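Local coordinates for OsmC family protein (Rhodothermus marinus, PDB 5CML) that probably hydrolyses carboxyl esters as a serine esterase, this chain being the alpha/beta-hydrolase domain of a longer protein that also carries an OsmC domain, at residues N180-V185 with F212-H217. Sequence-based numbering, arbitrary orientation.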
ATOM      1  N   ASN A 180      -3.581 -14.405  -8.771  1.00 23.87           N
ATOM      2  CA  ASN A 180      -2.582 -13.995  -9.774  1.00 22.60           C
ATOM      3  C   ASN A 180      -2.549 -12.471  -9.949  1.00 22.94           C
ATOM      4  O   ASN A 180      -3.462 -11.827 -10.495  1.00 22.34           O
ATOM      5  CB  ASN A 180      -2.797 -14.677 -11.126  1.00 26.41           C
ATOM      6  CG  ASN A 180      -1.654 -14.386 -12.097  1.00 28.71           C
ATOM      7  OD1 ASN A 180      -1.790 -13.568 -13.007  1.00 31.68           O
ATOM      8  ND2 ASN A 180      -0.513 -15.039 -11.886  1.00 29.45           N
ATOM      9  N   LEU A 181      -1.482 -11.894  -9.438  1.00 23.71           N
ATOM     10  CA  LEU A 181      -1.372 -10.447  -9.420  1.00 24.75           C
ATOM     11  C   LEU A 181      -1.387  -9.839 -10.830  1.00 25.96           C
ATOM     12  O   LEU A 181      -2.076  -8.837 -11.062  1.00 26.70           O
ATOM     13  CB  LEU A 181      -0.125 -10.055  -8.647  1.00 26.72           C
ATOM     14  CG  LEU A 181       0.054  -8.570  -8.414  1.00 29.54           C
ATOM     15  CD1 LEU A 181      -1.170  -7.976  -7.723  1.00 31.52           C
ATOM     16  CD2 LEU A 181       1.288  -8.396  -7.574  1.00 32.21           C
ATOM     17  N   GLU A 182      -0.692 -10.453 -11.780  1.00 27.73           N
ATOM     18  CA  GLU A 182      -0.684  -9.913 -13.135  1.00 28.41           C
ATOM     19  C   GLU A 182      -2.086  -9.923 -13.769  1.00 27.22           C
ATOM     20  O   GLU A 182      -2.462  -8.941 -14.412  1.00 26.54           O
ATOM     21  CB  GLU A 182       0.345 -10.660 -13.984  1.00 33.15           C
ATOM     22  CG  GLU A 182       1.749 -10.082 -13.741  1.00 38.13           C
ATOM     23  CD  GLU A 182       2.884 -10.979 -14.223  1.00 40.46           C
ATOM     24  OE1 GLU A 182       3.204 -10.932 -15.425  1.00 36.99           O
ATOM     25  OE2 GLU A 182       3.464 -11.727 -13.401  1.00 43.31           O
ATOM     26  N   ASP A 183      -2.889 -10.964 -13.524  1.00 26.18           N
ATOM     27  CA  ASP A 183      -4.267 -11.004 -14.031  1.00 26.33           C
ATOM     28  C   ASP A 183      -5.095  -9.888 -13.414  1.00 24.39           C
ATOM     29  O   ASP A 183      -5.871  -9.225 -14.098  1.00 26.57           O
ATOM     30  CB  ASP A 183      -4.968 -12.347 -13.732  1.00 31.07           C
ATOM     31  CG  ASP A 183      -4.543 -13.477 -14.660  1.00 38.01           C
ATOM     32  OD1 ASP A 183      -3.861 -13.196 -15.671  1.00 39.82           O
ATOM     33  OD2 ASP A 183      -4.927 -14.656 -14.378  1.00 41.00           O
ATOM     34  N   GLN A 184      -4.942  -9.698 -12.113  1.00 21.83           N
ATOM     35  CA  GLN A 184      -5.685  -8.658 -11.416  1.00 22.46           C
ATOM     36  C   GLN A 184      -5.342  -7.273 -11.964  1.00 21.60           C
ATOM     37  O   GLN A 184      -6.225  -6.434 -12.176  1.00 22.71           O
ATOM     38  CB  GLN A 184      -5.412  -8.731  -9.907  1.00 23.34           C
ATOM     39  CG  GLN A 184      -6.049  -9.943  -9.225  1.00 25.21           C
ATOM     40  CD  GLN A 184      -7.570  -9.870  -9.220  1.00 31.70           C
ATOM     41  OE1 GLN A 184      -8.169  -9.189  -8.390  1.00 38.52           O
ATOM     42  NE2 GLN A 184      -8.190 -10.547 -10.147  1.00 33.13           N
ATOM     43  N   VAL A 185      -4.065  -7.047 -12.228  1.00 21.86           N
ATOM     44  CA  VAL A 185      -3.623  -5.754 -12.701  1.00 22.20           C
ATOM     45  C   VAL A 185      -4.164  -5.528 -14.115  1.00 23.75           C
ATOM     46  O   VAL A 185      -4.595  -4.430 -14.464  1.00 26.50           O
ATOM     47  CB  VAL A 185      -2.096  -5.655 -12.660  1.00 23.53           C
ATOM     48  CG1 VAL A 185      -1.603  -4.417 -13.382  1.00 27.31           C
ATOM     49  CG2 VAL A 185      -1.613  -5.627 -11.215  1.00 22.75           C
ATOM     50  N   PHE A 212       4.012  -3.001 -15.161  1.00 20.71           N
ATOM     51  CA  PHE A 212       3.626  -2.075 -16.217  1.00 20.00           C
ATOM     52  C   PHE A 212       3.201  -2.813 -17.484  1.00 22.87           C
ATOM     53  O   PHE A 212       2.222  -2.439 -18.131  1.00 23.19           O
ATOM     54  CB  PHE A 212       4.777  -1.098 -16.512  1.00 20.53           C
ATOM     55  CG  PHE A 212       4.399   0.034 -17.427  1.00 20.22           C
ATOM     56  CD1 PHE A 212       4.462  -0.116 -18.797  1.00 21.78           C
ATOM     57  CD2 PHE A 212       3.987   1.254 -16.920  1.00 20.79           C
ATOM     58  CE1 PHE A 212       4.119   0.923 -19.642  1.00 20.69           C
ATOM     59  CE2 PHE A 212       3.641   2.295 -17.772  1.00 21.22           C
ATOM     60  CZ  PHE A 212       3.713   2.133 -19.125  1.00 21.93           C
ATOM     61  N   GLN A 213       3.921  -3.864 -17.838  1.00 23.16           N
ATOM     62  CA  GLN A 213       3.568  -4.638 -19.025  1.00 24.91           C
ATOM     63  C   GLN A 213       2.222  -5.348 -18.865  1.00 26.53           C
ATOM     64  O   GLN A 213       1.468  -5.514 -19.843  1.00 28.91           O
ATOM     65  CB  GLN A 213       4.690  -5.631 -19.332  1.00 27.65           C
ATOM     66  CG  GLN A 213       5.979  -4.960 -19.776  1.00 36.65           C
ATOM     67  CD  GLN A 213       7.069  -5.959 -20.105  1.00 47.09           C
ATOM     68  OE1 GLN A 213       6.885  -6.824 -20.961  1.00 50.28           O
ATOM     69  NE2 GLN A 213       8.214  -5.844 -19.432  1.00 51.20           N
ATOM     70  N   ALA A 214       1.907  -5.754 -17.640  1.00 24.95           N
ATOM     71  CA  ALA A 214       0.663  -6.479 -17.368  1.00 25.17           C
ATOM     72  C   ALA A 214      -0.521  -5.536 -17.459  1.00 25.63           C
ATOM     73  O   ALA A 214      -1.605  -5.918 -17.891  1.00 26.49           O
ATOM     74  CB  ALA A 214       0.713  -7.121 -15.988  1.00 27.20           C
ATOM     75  N   ALA A 215      -0.310  -4.303 -16.997  1.00 24.94           N
ATOM     76  CA  ALA A 215      -1.372  -3.326 -16.942  1.00 24.13           C
ATOM     77  C   ALA A 215      -1.793  -2.840 -18.321  1.00 24.72           C
ATOM     78  O   ALA A 215      -1.078  -2.995 -19.323  1.00 25.70           O
ATOM     79  CB  ALA A 215      -0.940  -2.155 -16.098  1.00 23.02           C
ATOM     80  N   ARG A 216      -2.981  -2.252 -18.351  1.00 23.76           N
ATOM     81  CA  ARG A 216      -3.489  -1.572 -19.529  1.00 23.68           C
ATOM     82  C   ARG A 216      -3.525  -0.085 -19.210  1.00 23.97           C
ATOM     83  O   ARG A 216      -3.449   0.314 -18.042  1.00 24.36           O
ATOM     84  CB  ARG A 216      -4.875  -2.100 -19.905  1.00 28.84           C
ATOM     85  CG  ARG A 216      -4.871  -3.579 -20.278  1.00 34.87           C
ATOM     86  CD  ARG A 216      -6.265  -4.120 -20.568  1.00 43.58           C
ATOM     87  NE  ARG A 216      -6.213  -5.520 -20.978  1.00 50.23           N
ATOM     88  CZ  ARG A 216      -7.190  -6.400 -20.768  1.00 53.31           C
ATOM     89  NH1 ARG A 216      -8.304  -6.031 -20.141  1.00 53.79           N
ATOM     90  NH2 ARG A 216      -7.052  -7.653 -21.177  1.00 55.70           N
ATOM     91  N   HIS A 217      -3.647   0.739 -20.234  1.00 25.02           N
ATOM     92  CA  HIS A 217      -3.747   2.168 -19.988  1.00 24.48           C
ATOM     93  C   HIS A 217      -5.064   2.520 -19.317  1.00 25.65           C
ATOM     94  O   HIS A 217      -6.064   1.808 -19.515  1.00 27.59           O
ATOM     95  CB  HIS A 217      -3.576   2.952 -21.276  1.00 25.13           C
ATOM     96  CG  HIS A 217      -2.147   3.084 -21.663  1.00 24.88           C
ATOM     97  ND1 HIS A 217      -1.308   3.994 -21.060  1.00 25.56           N
ATOM     98  CD2 HIS A 217      -1.384   2.364 -22.513  1.00 26.02           C
ATOM     99  CE1 HIS A 217      -0.092   3.855 -21.558  1.00 26.20           C
ATOM    100  NE2 HIS A 217      -0.107   2.865 -22.433  1.00 25.51           N
TER
HETATM  101  O   HOH W   1      -4.632  -2.140 -16.035  1.00 26.59           O
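Val185 meets Ala215 through a single methyl: CG1 lies 3.6 Å from Ala215 CB, and with CG1 set opposite the backbone N (chi1 170°) that branch reaches across to the second helix end. Ala214 CB lies 4.4 Å from the same Val185 CG1 and also rests 3.9 Å from CG of Glu182, one turn before Val185. Here glutamate serves through its aliphatic stem, which also touches Cys210, disulfide-bonded to Cys135. Alanines suit the second helix end because their short side chains let the backbones come close, with CA atoms of Val185 and Ala215 5.4 Å apart. A water lies 2.8 Å from Val185 O, to which it can donate, and accepts from Arg216 N.

Branched, wholly apolar Val185 also packs on Leu211 and Leu116, while Ala215 touches Leu192. At the start of the first helix Asn180 is the N-cap, its OD1 accepting from Asp183 N (2.9 Å), a first-turn N-H without an earlier helical carbonyl. Lys219 NZ hydrogen-bonds to the carbonyl oxygens of Phe212 and Ala215 at the C-terminal end of helix 206-214. The contact joins helices 181-187 and 206-214, which precede the last two parallel strands, 192-196 and 219-223, consistent with the alpha/beta-hydrolase fold.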